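Local atomic coordinates of leucine aminopeptidase 1 (Caenorhabditis elegans, PDB entry 2HC9), a protein that removes N-terminal amino acids, preferably leucine, from peptides as a two-zinc M17 aminopeptidase and probably serves as a digestive enzyme. Residues A115-V120 against V150-L155; E158-L163 against S485-L489; S237-P241 against F294-L298. The protein carries 1 engineered substitution. One frame throughout, in Å; residues are numbered along the deposited sequence.

Contact 1. Residues A115-V120 against V150-L155; sequences AEYPDV and VVCDKL. With GOL (glycerol), chain R.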
ATOM      1  N   ALA A 115      -5.278 -43.404 -26.918  1.00 25.25           N
ATOM      2  CA  ALA A 115      -4.068 -42.588 -26.941  1.00 25.88           C
ATOM      3  C   ALA A 115      -3.007 -43.371 -27.654  1.00 27.46           C
ATOM      4  O   ALA A 115      -2.865 -44.583 -27.453  1.00 27.27           O
ATOM      5  CB  ALA A 115      -3.632 -42.234 -25.528  1.00 26.20           C
ATOM      6  N   GLU A 116      -2.259 -42.675 -28.501  1.00 24.92           N
ATOM      7  CA  GLU A 116      -1.056 -43.211 -29.110  0.50 25.26           C
ATOM      8  C   GLU A 116      -0.001 -43.408 -28.049  1.00 24.66           C
ATOM      9  O   GLU A 116      -0.020 -42.734 -27.021  1.00 19.68           O
ATOM     10  CB  GLU A 116      -0.521 -42.242 -30.165  0.50 28.39           C
ATOM     11  CG  GLU A 116      -1.259 -42.300 -31.483  0.50 33.09           C
ATOM     12  CD  GLU A 116      -0.545 -43.150 -32.517  0.50 39.60           C
ATOM     13  OE1 GLU A 116      -0.627 -44.393 -32.426  0.50 33.15           O
ATOM     14  OE2 GLU A 116       0.090 -42.570 -33.427  0.50 41.98           O
ATOM     15  N   TYR A 117       0.938 -44.307 -28.307  1.00 22.10           N
ATOM     16  CA  TYR A 117       1.914 -44.722 -27.304  1.00 24.62           C
ATOM     17  C   TYR A 117       2.667 -43.565 -26.623  1.00 24.22           C
ATOM     18  O   TYR A 117       2.845 -43.580 -25.402  1.00 23.98           O
ATOM     19  CB  TYR A 117       2.904 -45.665 -27.974  1.00 26.77           C
ATOM     20  CG  TYR A 117       3.718 -46.516 -27.073  1.00 31.27           C
ATOM     21  CD1 TYR A 117       3.147 -47.202 -26.008  1.00 28.47           C
ATOM     22  CD2 TYR A 117       5.078 -46.656 -27.306  1.00 36.59           C
ATOM     23  CE1 TYR A 117       3.918 -48.013 -25.201  1.00 35.70           C
ATOM     24  CE2 TYR A 117       5.848 -47.441 -26.511  1.00 35.98           C
ATOM     25  CZ  TYR A 117       5.279 -48.114 -25.474  1.00 35.64           C
ATOM     26  OH  TYR A 117       6.093 -48.900 -24.708  1.00 38.82           O
ATOM     27  N   PRO A 118       3.122 -42.571 -27.407  1.00 24.63           N
ATOM     28  CA  PRO A 118       3.838 -41.471 -26.752  1.00 25.46           C
ATOM     29  C   PRO A 118       2.975 -40.599 -25.829  1.00 21.32           C
ATOM     30  O   PRO A 118       3.530 -39.859 -25.019  1.00 21.66           O
ATOM     31  CB  PRO A 118       4.346 -40.634 -27.933  1.00 28.85           C
ATOM     32  CG  PRO A 118       4.314 -41.556 -29.122  1.00 28.83           C
ATOM     33  CD  PRO A 118       3.081 -42.377 -28.877  1.00 26.04           C
ATOM     34  N   ASP A 119       1.649 -40.670 -25.965  1.00 17.96           N
ATOM     35  CA  ASP A 119       0.727 -39.865 -25.157  1.00 19.18           C
ATOM     36  C   ASP A 119       0.252 -40.555 -23.894  1.00 19.48           C
ATOM     37  O   ASP A 119      -0.274 -39.888 -23.008  1.00 16.74           O
ATOM     38  CB  ASP A 119      -0.510 -39.484 -25.959  1.00 16.29           C
ATOM     39  CG  ASP A 119      -0.218 -38.415 -27.033  1.00 22.97           C
ATOM     40  OD1 ASP A 119       0.891 -37.836 -27.030  1.00 21.14           O
ATOM     41  OD2 ASP A 119      -1.095 -38.183 -27.882  1.00 23.87           O
ATOM     42  N   VAL A 120       0.369 -41.885 -23.832  1.00 18.59           N
ATOM     43  CA  VAL A 120      -0.332 -42.651 -22.798  1.00 19.25           C
ATOM     44  C   VAL A 120       0.025 -42.184 -21.382  1.00 17.25           C
ATOM     45  O   VAL A 120      -0.871 -41.959 -20.561  1.00 17.20           O
ATOM     46  CB  VAL A 120      -0.078 -44.170 -22.923  1.00 21.28           C
ATOM     47  CG1 VAL A 120      -0.643 -44.898 -21.681  1.00 16.58           C
ATOM     48  CG2 VAL A 120      -0.719 -44.695 -24.225  1.00 17.94           C
ATOM     49  N   VAL A 150      -6.770 -48.291 -21.430  1.00 19.65           N
ATOM     50  CA  VAL A 150      -5.988 -47.661 -22.459  1.00 19.90           C
ATOM     51  C   VAL A 150      -6.106 -48.536 -23.702  1.00 23.56           C
ATOM     52  O   VAL A 150      -5.845 -49.744 -23.644  1.00 22.55           O
ATOM     53  CB  VAL A 150      -4.512 -47.553 -22.055  1.00 19.80           C
ATOM     54  CG1 VAL A 150      -3.722 -46.880 -23.166  1.00 23.16           C
ATOM     55  CG2 VAL A 150      -4.354 -46.785 -20.729  1.00 20.25           C
ATOM     56  N   VAL A 151      -6.495 -47.909 -24.808  1.00 19.16           N
ATOM     57  CA  VAL A 151      -6.563 -48.572 -26.116  1.00 19.26           C
ATOM     58  C   VAL A 151      -5.335 -48.124 -26.904  1.00 28.55           C
ATOM     59  O   VAL A 151      -5.299 -47.016 -27.475  1.00 30.14           O
ATOM     60  CB  VAL A 151      -7.837 -48.169 -26.875  1.00 21.83           C
ATOM     61  CG1 VAL A 151      -7.900 -48.888 -28.230  1.00 23.56           C
ATOM     62  CG2 VAL A 151      -9.083 -48.492 -26.038  1.00 25.93           C
ATOM     63  N   CYS A 152      -4.316 -48.972 -26.881  1.00 22.70           N
ATOM     64  CA  CYS A 152      -3.030 -48.672 -27.500  1.00 30.32           C
ATOM     65  C   CYS A 152      -2.323 -49.996 -27.762  1.00 35.95           C
ATOM     66  O   CYS A 152      -2.058 -50.746 -26.821  1.00 34.57           O
ATOM     67  CB  CYS A 152      -2.174 -47.783 -26.579  1.00 32.84           C
ATOM     68  SG  CYS A 152      -0.480 -47.450 -27.191  1.00 33.99           S
ATOM     69  N   ASP A 153      -2.005 -50.249 -29.035  1.00 36.89           N
ATOM     70  CA  ASP A 153      -1.370 -51.493 -29.507  1.00 37.88           C
ATOM     71  C   ASP A 153      -0.121 -51.892 -28.723  1.00 33.17           C
ATOM     72  O   ASP A 153       0.053 -53.050 -28.350  1.00 34.74           O
ATOM     73  CB  ASP A 153      -0.955 -51.350 -30.979  1.00 43.06           C
ATOM     74  CG  ASP A 153      -2.132 -51.347 -31.930  1.00 57.09           C
ATOM     75  OD1 ASP A 153      -3.127 -52.058 -31.668  1.00 61.30           O
ATOM     76  OD2 ASP A 153      -2.050 -50.635 -32.960  1.00 63.92           O
ATOM     77  N   LYS A 154       0.764 -50.926 -28.519  1.00 32.50           N
ATOM     78  CA  LYS A 154       2.099 -51.208 -28.040  1.00 28.51           C
ATOM     79  C   LYS A 154       2.150 -51.427 -26.518  1.00 27.75           C
ATOM     80  O   LYS A 154       3.128 -51.961 -26.000  1.00 29.25           O
ATOM     81  CB  LYS A 154       3.042 -50.076 -28.450  1.00 29.12           C
ATOM     82  CG  LYS A 154       3.447 -50.103 -29.903  1.00 37.85           C
ATOM     83  CD  LYS A 154       4.388 -48.962 -30.223  1.00 46.43           C
ATOM     84  CE  LYS A 154       4.744 -48.954 -31.704  1.00 53.12           C
ATOM     85  NZ  LYS A 154       5.732 -47.879 -32.047  1.00 58.40           N
ATOM     86  N   LEU A 155       1.113 -51.008 -25.799  1.00 25.49           N
ATOM     87  CA  LEU A 155       1.137 -51.113 -24.338  1.00 23.78           C
ATOM     88  C   LEU A 155       1.242 -52.564 -23.849  1.00 27.10           C
ATOM     89  O   LEU A 155       0.561 -53.458 -24.358  1.00 28.72           O
ATOM     90  CB  LEU A 155      -0.082 -50.412 -23.742  1.00 22.47           C
ATOM     91  CG  LEU A 155      -0.003 -49.943 -22.289  1.00 29.54           C
ATOM     92  CD1 LEU A 155       0.850 -48.659 -22.159  1.00 24.82           C
ATOM     93  CD2 LEU A 155      -1.412 -49.711 -21.785  1.00 31.83           C
TER
HETATM   94  C1  GOL R1011       2.082 -45.129 -31.918  1.00 71.09           C
HETATM   95  O1  GOL R1011       3.467 -44.988 -31.671  1.00 71.27           O
HETATM   96  C2  GOL R1011       1.423 -45.994 -30.847  1.00 65.30           C
HETATM   97  O2  GOL R1011       0.170 -45.466 -30.543  1.00 60.73           O
HETATM   98  C3  GOL R1011       1.161 -47.411 -31.329  1.00 62.65           C
HETATM   99  O3  GOL R1011       0.366 -48.056 -30.365  1.00 53.56           O

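Contact 2. Residues E158-L163 against S485-L489; sequences EDAVFL and SVPML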
ATOM      1  N   GLU A 158       2.975 -55.032 -18.100  1.00 18.08           N
ATOM      2  CA  GLU A 158       3.903 -54.385 -17.187  1.00 20.61           C
ATOM      3  C   GLU A 158       3.754 -52.856 -17.220  1.00 20.24           C
ATOM      4  O   GLU A 158       3.794 -52.199 -16.177  1.00 20.00           O
ATOM      5  CB  GLU A 158       5.350 -54.781 -17.503  1.00 27.28           C
ATOM      6  CG  GLU A 158       6.368 -54.073 -16.598  1.00 33.05           C
ATOM      7  CD  GLU A 158       7.797 -54.596 -16.733  1.00 46.43           C
ATOM      8  OE1 GLU A 158       8.139 -55.234 -17.766  1.00 45.59           O
ATOM      9  OE2 GLU A 158       8.588 -54.347 -15.794  1.00 49.55           O
ATOM     10  N   ASP A 159       3.578 -52.296 -18.412  1.00 16.39           N
ATOM     11  CA  ASP A 159       3.274 -50.859 -18.526  1.00 15.95           C
ATOM     12  C   ASP A 159       2.053 -50.463 -17.693  1.00 19.34           C
ATOM     13  O   ASP A 159       2.058 -49.410 -17.053  1.00 18.23           O
ATOM     14  CB  ASP A 159       3.037 -50.443 -19.967  1.00 18.00           C
ATOM     15  CG  ASP A 159       4.285 -50.504 -20.820  1.00 19.94           C
ATOM     16  OD1 ASP A 159       5.415 -50.325 -20.304  1.00 21.67           O
ATOM     17  OD2 ASP A 159       4.109 -50.734 -22.034  1.00 20.43           O
ATOM     18  N   ALA A 160       1.013 -51.304 -17.710  1.00 16.63           N
ATOM     19  CA  ALA A 160      -0.227 -50.976 -17.017  1.00 18.26           C
ATOM     20  C   ALA A 160      -0.009 -50.999 -15.502  1.00 19.59           C
ATOM     21  O   ALA A 160      -0.584 -50.176 -14.774  1.00 16.16           O
ATOM     22  CB  ALA A 160      -1.375 -51.891 -17.440  1.00 20.15           C
ATOM     23  N   VAL A 161       0.853 -51.905 -15.039  1.00 16.72           N
ATOM     24  CA  VAL A 161       1.225 -51.917 -13.602  1.00 16.27           C
ATOM     25  C   VAL A 161       1.922 -50.602 -13.261  1.00 16.91           C
ATOM     26  O   VAL A 161       1.582 -49.941 -12.265  1.00 14.12           O
ATOM     27  CB  VAL A 161       2.174 -53.100 -13.223  1.00 20.88           C
ATOM     28  CG1 VAL A 161       2.475 -53.083 -11.730  1.00 20.23           C
ATOM     29  CG2 VAL A 161       1.512 -54.449 -13.555  1.00 14.80           C
ATOM     30  N   PHE A 162       2.903 -50.239 -14.076  1.00 15.44           N
ATOM     31  CA  PHE A 162       3.616 -48.984 -13.819  1.00 16.66           C
ATOM     32  C   PHE A 162       2.649 -47.784 -13.815  1.00 16.29           C
ATOM     33  O   PHE A 162       2.755 -46.917 -12.960  1.00 17.08           O
ATOM     34  CB  PHE A 162       4.767 -48.736 -14.819  1.00 16.16           C
ATOM     35  CG  PHE A 162       5.235 -47.310 -14.781  1.00 16.84           C
ATOM     36  CD1 PHE A 162       5.988 -46.848 -13.691  1.00 22.34           C
ATOM     37  CD2 PHE A 162       4.795 -46.402 -15.735  1.00 20.56           C
ATOM     38  CE1 PHE A 162       6.358 -45.487 -13.614  1.00 18.87           C
ATOM     39  CE2 PHE A 162       5.148 -45.058 -15.653  1.00 21.13           C
ATOM     40  CZ  PHE A 162       5.904 -44.609 -14.595  1.00 18.71           C
ATOM     41  N   LEU A 163       1.736 -47.722 -14.782  1.00 15.49           N
ATOM     42  CA  LEU A 163       0.809 -46.587 -14.888  1.00 16.95           C
ATOM     43  C   LEU A 163      -0.148 -46.530 -13.689  1.00 19.43           C
ATOM     44  O   LEU A 163      -0.525 -45.459 -13.234  1.00 16.29           O
ATOM     45  CB  LEU A 163       0.027 -46.670 -16.210  1.00 14.84           C
ATOM     46  CG  LEU A 163       0.885 -46.422 -17.468  1.00 21.15           C
ATOM     47  CD1 LEU A 163       0.107 -46.864 -18.736  1.00 17.92           C
ATOM     48  CD2 LEU A 163       1.294 -44.943 -17.593  1.00 18.27           C
ATOM     49  N   SER A 485      12.580 -51.370 -15.242  1.00 22.20           N
ATOM     50  CA  SER A 485      12.194 -52.467 -16.101  1.00 23.34           C
ATOM     51  C   SER A 485      10.990 -52.156 -16.966  1.00 27.84           C
ATOM     52  O   SER A 485      10.497 -53.059 -17.640  1.00 30.64           O
ATOM     53  CB  SER A 485      11.885 -53.718 -15.264  1.00 27.49           C
ATOM     54  OG  SER A 485      10.843 -53.459 -14.333  1.00 29.78           O
ATOM     55  N   VAL A 486      10.495 -50.911 -16.958  1.00 18.67           N
ATOM     56  CA  VAL A 486       9.202 -50.636 -17.593  1.00 20.32           C
ATOM     57  C   VAL A 486       9.357 -50.426 -19.097  1.00 22.87           C
ATOM     58  O   VAL A 486      10.033 -49.494 -19.509  1.00 22.75           O
ATOM     59  CB  VAL A 486       8.498 -49.400 -16.965  1.00 16.98           C
ATOM     60  CG1 VAL A 486       7.083 -49.260 -17.534  1.00 19.19           C
ATOM     61  CG2 VAL A 486       8.420 -49.547 -15.433  1.00 16.50           C
ATOM     62  N   PRO A 487       8.717 -51.276 -19.923  1.00 24.76           N
ATOM     63  CA  PRO A 487       8.923 -51.161 -21.378  1.00 26.60           C
ATOM     64  C   PRO A 487       8.686 -49.765 -21.951  1.00 27.22           C
ATOM     65  O   PRO A 487       9.525 -49.260 -22.686  1.00 28.41           O
ATOM     66  CB  PRO A 487       7.916 -52.173 -21.951  1.00 28.26           C
ATOM     67  CG  PRO A 487       7.828 -53.222 -20.895  1.00 26.50           C
ATOM     68  CD  PRO A 487       7.853 -52.425 -19.584  1.00 25.68           C
ATOM     69  N   MET A 488       7.579 -49.123 -21.585  1.00 20.70           N
ATOM     70  CA  MET A 488       7.260 -47.790 -22.116  1.00 20.74           C
ATOM     71  C   MET A 488       8.202 -46.680 -21.638  1.00 26.87           C
ATOM     72  O   MET A 488       8.159 -45.574 -22.177  1.00 26.54           O
ATOM     73  CB  MET A 488       5.812 -47.380 -21.828  1.00 23.00           C
ATOM     74  CG  MET A 488       5.544 -46.924 -20.362  1.00 21.93           C
ATOM     75  SD  MET A 488       3.801 -46.703 -19.939  1.00 21.70           S
ATOM     76  CE  MET A 488       3.273 -45.558 -21.247  1.00 21.67           C
ATOM     77  N   LEU A 489       9.011 -46.960 -20.617  1.00 21.72           N
ATOM     78  CA  LEU A 489       9.990 -45.972 -20.127  1.00 29.69           C
ATOM     79  C   LEU A 489      11.381 -46.209 -20.705  1.00 37.59           C
ATOM     80  O   LEU A 489      12.297 -45.424 -20.478  1.00 30.08           O
ATOM     81  CB  LEU A 489      10.090 -46.018 -18.599  1.00 23.43           C
ATOM     82  CG  LEU A 489       8.782 -45.714 -17.860  1.00 20.31           C
ATOM     83  CD1 LEU A 489       9.013 -45.730 -16.353  1.00 17.47           C
ATOM     84  CD2 LEU A 489       8.197 -44.357 -18.298  1.00 23.05           C
TER

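Contact 3. Residues S237-P241 against F294-L298; sequences SHEVP and FSQTL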
ATOM      1  N   SER A 237      17.339 -44.469   1.092  1.00 16.46           N
ATOM      2  CA  SER A 237      18.388 -44.875   0.141  1.00 15.35           C
ATOM      3  C   SER A 237      18.121 -46.248  -0.461  1.00 18.64           C
ATOM      4  O   SER A 237      17.807 -47.208   0.273  1.00 16.68           O
ATOM      5  CB  SER A 237      19.760 -44.858   0.818  1.00 15.79           C
ATOM      6  OG  SER A 237      20.105 -43.520   1.195  1.00 18.10           O
ATOM      7  N   HIS A 238      18.238 -46.291  -1.794  1.00 17.50           N
ATOM      8  CA  HIS A 238      18.122 -47.498  -2.629  1.00 17.22           C
ATOM      9  C   HIS A 238      19.517 -47.714  -3.214  1.00 20.63           C
ATOM     10  O   HIS A 238      19.881 -47.138  -4.245  1.00 18.02           O
ATOM     11  CB  HIS A 238      17.093 -47.240  -3.735  1.00 20.64           C
ATOM     12  CG  HIS A 238      16.960 -48.347  -4.747  1.00 21.29           C
ATOM     13  ND1 HIS A 238      16.251 -49.507  -4.498  1.00 20.55           N
ATOM     14  CD2 HIS A 238      17.415 -48.449  -6.023  1.00 20.30           C
ATOM     15  CE1 HIS A 238      16.274 -50.277  -5.577  1.00 22.92           C
ATOM     16  NE2 HIS A 238      16.961 -49.653  -6.522  1.00 23.56           N
ATOM     17  N   GLU A 239      20.317 -48.506  -2.508  1.00 17.60           N
ATOM     18  CA  GLU A 239      21.731 -48.647  -2.847  1.00 19.25           C
ATOM     19  C   GLU A 239      21.972 -49.849  -3.741  1.00 22.63           C
ATOM     20  O   GLU A 239      21.559 -50.972  -3.426  1.00 23.12           O
ATOM     21  CB  GLU A 239      22.579 -48.676  -1.572  1.00 25.45           C
ATOM     22  CG  GLU A 239      22.401 -47.356  -0.803  1.00 32.70           C
ATOM     23  CD  GLU A 239      23.250 -47.219   0.447  1.00 41.99           C
ATOM     24  OE1 GLU A 239      23.238 -48.127   1.306  1.00 41.92           O
ATOM     25  OE2 GLU A 239      23.898 -46.158   0.580  1.00 50.83           O
ATOM     26  N   VAL A 240      22.589 -49.593  -4.885  1.00 22.24           N
ATOM     27  CA  VAL A 240      22.835 -50.632  -5.868  1.00 21.69           C
ATOM     28  C   VAL A 240      24.357 -50.743  -6.023  1.00 24.38           C
ATOM     29  O   VAL A 240      24.988 -49.887  -6.643  1.00 24.61           O
ATOM     30  CB  VAL A 240      22.138 -50.384  -7.240  1.00 24.12           C
ATOM     31  CG1 VAL A 240      22.500 -51.530  -8.207  1.00 22.71           C
ATOM     32  CG2 VAL A 240      20.588 -50.285  -7.087  1.00 23.11           C
ATOM     33  N   PRO A 241      24.953 -51.777  -5.400  1.00 29.67           N
ATOM     34  CA  PRO A 241      26.401 -51.991  -5.478  1.00 33.53           C
ATOM     35  C   PRO A 241      26.834 -51.983  -6.930  1.00 26.76           C
ATOM     36  O   PRO A 241      26.168 -52.590  -7.772  1.00 27.10           O
ATOM     37  CB  PRO A 241      26.578 -53.393  -4.879  1.00 35.05           C
ATOM     38  CG  PRO A 241      25.451 -53.489  -3.879  1.00 35.36           C
ATOM     39  CD  PRO A 241      24.288 -52.812  -4.581  1.00 30.27           C
ATOM     40  N   PHE A 294      14.560 -50.331 -10.220  1.00 18.74           N
ATOM     41  CA  PHE A 294      15.471 -49.226 -10.527  1.00 21.50           C
ATOM     42  C   PHE A 294      16.938 -49.642 -10.333  1.00 19.25           C
ATOM     43  O   PHE A 294      17.356 -50.060  -9.237  1.00 19.93           O
ATOM     44  CB  PHE A 294      15.175 -48.005  -9.650  1.00 18.69           C
ATOM     45  CG  PHE A 294      15.815 -46.728 -10.153  1.00 18.75           C
ATOM     46  CD1 PHE A 294      15.220 -45.997 -11.192  1.00 20.36           C
ATOM     47  CD2 PHE A 294      16.983 -46.236  -9.563  1.00 18.10           C
ATOM     48  CE1 PHE A 294      15.805 -44.799 -11.662  1.00 19.83           C
ATOM     49  CE2 PHE A 294      17.567 -45.047 -10.021  1.00 17.76           C
ATOM     50  CZ  PHE A 294      16.976 -44.334 -11.073  1.00 17.44           C
ATOM     51  N   SER A 295      17.708 -49.508 -11.402  1.00 19.54           N
ATOM     52  CA  SER A 295      18.976 -50.217 -11.531  1.00 22.26           C
ATOM     53  C   SER A 295      20.164 -49.401 -10.993  1.00 21.82           C
ATOM     54  O   SER A 295      21.281 -49.913 -10.917  1.00 21.17           O
ATOM     55  CB  SER A 295      19.228 -50.578 -12.994  1.00 20.87           C
ATOM     56  OG  SER A 295      19.485 -49.411 -13.755  1.00 24.78           O
ATOM     57  N   GLN A 296      19.930 -48.128 -10.662  1.00 19.25           N
ATOM     58  CA  GLN A 296      21.007 -47.257 -10.180  1.00 17.11           C
ATOM     59  C   GLN A 296      20.808 -46.910  -8.721  1.00 17.19           C
ATOM     60  O   GLN A 296      19.755 -47.147  -8.157  1.00 19.57           O
ATOM     61  CB  GLN A 296      21.089 -45.992 -11.033  1.00 19.70           C
ATOM     62  CG  GLN A 296      21.206 -46.275 -12.507  1.00 21.69           C
ATOM     63  CD  GLN A 296      22.485 -47.019 -12.847  1.00 28.09           C
ATOM     64  OE1 GLN A 296      23.574 -46.650 -12.392  1.00 26.56           O
ATOM     65  NE2 GLN A 296      22.355 -48.101 -13.623  1.00 29.02           N
ATOM     66  N   THR A 297      21.839 -46.369  -8.089  1.00 18.34           N
ATOM     67  CA  THR A 297      21.695 -45.990  -6.711  1.00 14.95           C
ATOM     68  C   THR A 297      20.873 -44.699  -6.696  1.00 17.86           C
ATOM     69  O   THR A 297      21.112 -43.789  -7.509  1.00 18.59           O
ATOM     70  CB  THR A 297      23.076 -45.769  -6.058  1.00 20.59           C
ATOM     71  OG1 THR A 297      23.735 -47.042  -5.924  1.00 22.24           O
ATOM     72  CG2 THR A 297      22.931 -45.121  -4.677  1.00 19.69           C
ATOM     73  N   LEU A 298      19.899 -44.643  -5.788  1.00 18.61           N
ATOM     74  CA  LEU A 298      18.911 -43.552  -5.775  1.00 17.95           C
ATOM     75  C   LEU A 298      18.629 -43.191  -4.331  1.00 18.90           C
ATOM     76  O   LEU A 298      18.446 -44.084  -3.491  1.00 17.63           O
ATOM     77  CB  LEU A 298      17.603 -43.972  -6.467  1.00 18.14           C
ATOM     78  CG  LEU A 298      16.519 -42.889  -6.593  1.00 18.85           C
ATOM     79  CD1 LEU A 298      17.011 -41.723  -7.494  1.00 16.11           C
ATOM     80  CD2 LEU A 298      15.186 -43.488  -7.121  1.00 19.94           C
TER

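Contact 1. Residues A115-V120 against V150-L155
A glycerol molecule, probably carried over from the crystallisation liquor, supplies the polar link between the loop 115-120 and the end of strand 145-151 with the turn after it, which share apolar contacts but no direct hydrogen bond. Its O2 takes a hydrogen bond from Y117 N at 2.6 Å and gives a very short one, 2.3 Å, to E116 OE1; at its other end, K154 N makes a weak 3.4 Å bond to glycerol O3. Directly between the segments, Y117 makes the largest single contribution. K154 packs its CB over the face of the tyrosine ring in a CH-pi contact, 3.8 Å from the Y117 ring centroid and only 12° off the normal, before the rest of the lysine leads away. C152 SG approaches the same ring obliquely, 3.8 Å from Y117 CD1, a sulfur-aromatic contact. The type I turn from C152 to L155 places C152, K154 and L155 so that all three reach Y117. Deeper in, V120 CG2 meets V150 CG1 at 3.9 Å and C152 SG at 4.1 Å, while V120 CG1 touches L155 CD1 at 4.1 Å, so a small, largely buried apolar cluster lies beneath the glycerol site.

Parallel neighbours in the N-terminal domain's mixed sheet, strands 108-114 and 145-151 are joined by a beta-alpha-beta crossover through helix 120-128, with 115-120 the loop into that helix. V151 pairs with L113 through the backbone, V150 packs on V124 of helix 120-128, and V120 and L155 both rest on L163 of helix 157-178.

Contact 2. Residues E158-L163 against S485-L489
D159, with chi1 in the m well, swings its carboxylate from the flank of helix 157-178 toward the C-terminal segment, where OD1 accepts a hydrogen bond from M488 N at 2.8 Å; OD2 is held by T156 N just before the helix segment. The preceding residue, E158, runs out extended, chi1 and chi2 both t, so that its OE2 receives the 2.8 Å hydrogen bond from S485 OG, a serine in the p rotamer. Residues 487-489 form a short 3-10 segment, with L489 N bonded to V486 O at 2.9 Å, and in this way the very C-terminal tail of the chain folds back on the helix that follows the N-terminal sheet. F162, chi1 t, offers a ring face to L489, whose CD1 stands 3.8 Å from the F162 ring centroid, 15° off the normal; F162 CB meets V486 CG1 at 3.6 Å. With chi1 p, M488 brings its SD to 3.8 Å from L163 CG.

Contact 3. Residues S237-P241 against F294-L298
F294 opens the segment with its carbonyl: F294 O accepts a hydrogen bond from H238 NE2 at 2.8 Å, and the H238 CD2 atom lies at the edge of the F294 ring. S295 follows, its O 3.4 Å from V240 CG1. At Q296, the carbonyl sits at the edge of the imidazole, with Q296 O 3.4 Å from H238 CD2, while its OE1 is hydrogen-bonded to E245 N and T244 OG1. T297 then begins the strand, its OG1 accepting V240 N at 3.0 Å and also bonded to S243 OG; T297 CA adds a CA-H...O contact to H238 O at 3.3 Å. L298 completes an antiparallel hydrogen-bonded pair with H238: H238 N to L298 O is 2.8 Å and L298 N to H238 O is 2.9 Å. Strand 232-238 is thereby joined to strand 297-307 in the catalytic domain's sheet. Beyond this last bridge, side chains of H238 and T297 take over the bonding from backbone pairs, and since NE2 donates to F294 O, NE2 is protonated in this model.

How the contacts relate
Contacts 1 and 2, centres 12 Å apart, touch at V120 CG1 and L163 CD1 (3.6 Å), and Y117 OH packs 3.1 Å from M488 CA. Both involve the chain running from strand 145-151 into helix 157-178. Contact 3, in the catalytic domain, is nested along the chain inside the loop that contact 2 closes. It has five buried of nine touching residues, against four of nine in each of the others; contact 1 has two exposed, contact 3 one and contact 2 none. In contact 1 a loop and a strand end with its turn meet through apolar side chains; in contact 2 helical carboxylates and an apolar patch round F162 receive the tail; in contact 3 backbone pairing within the sheet is joined by two side-chain hydrogen bonds.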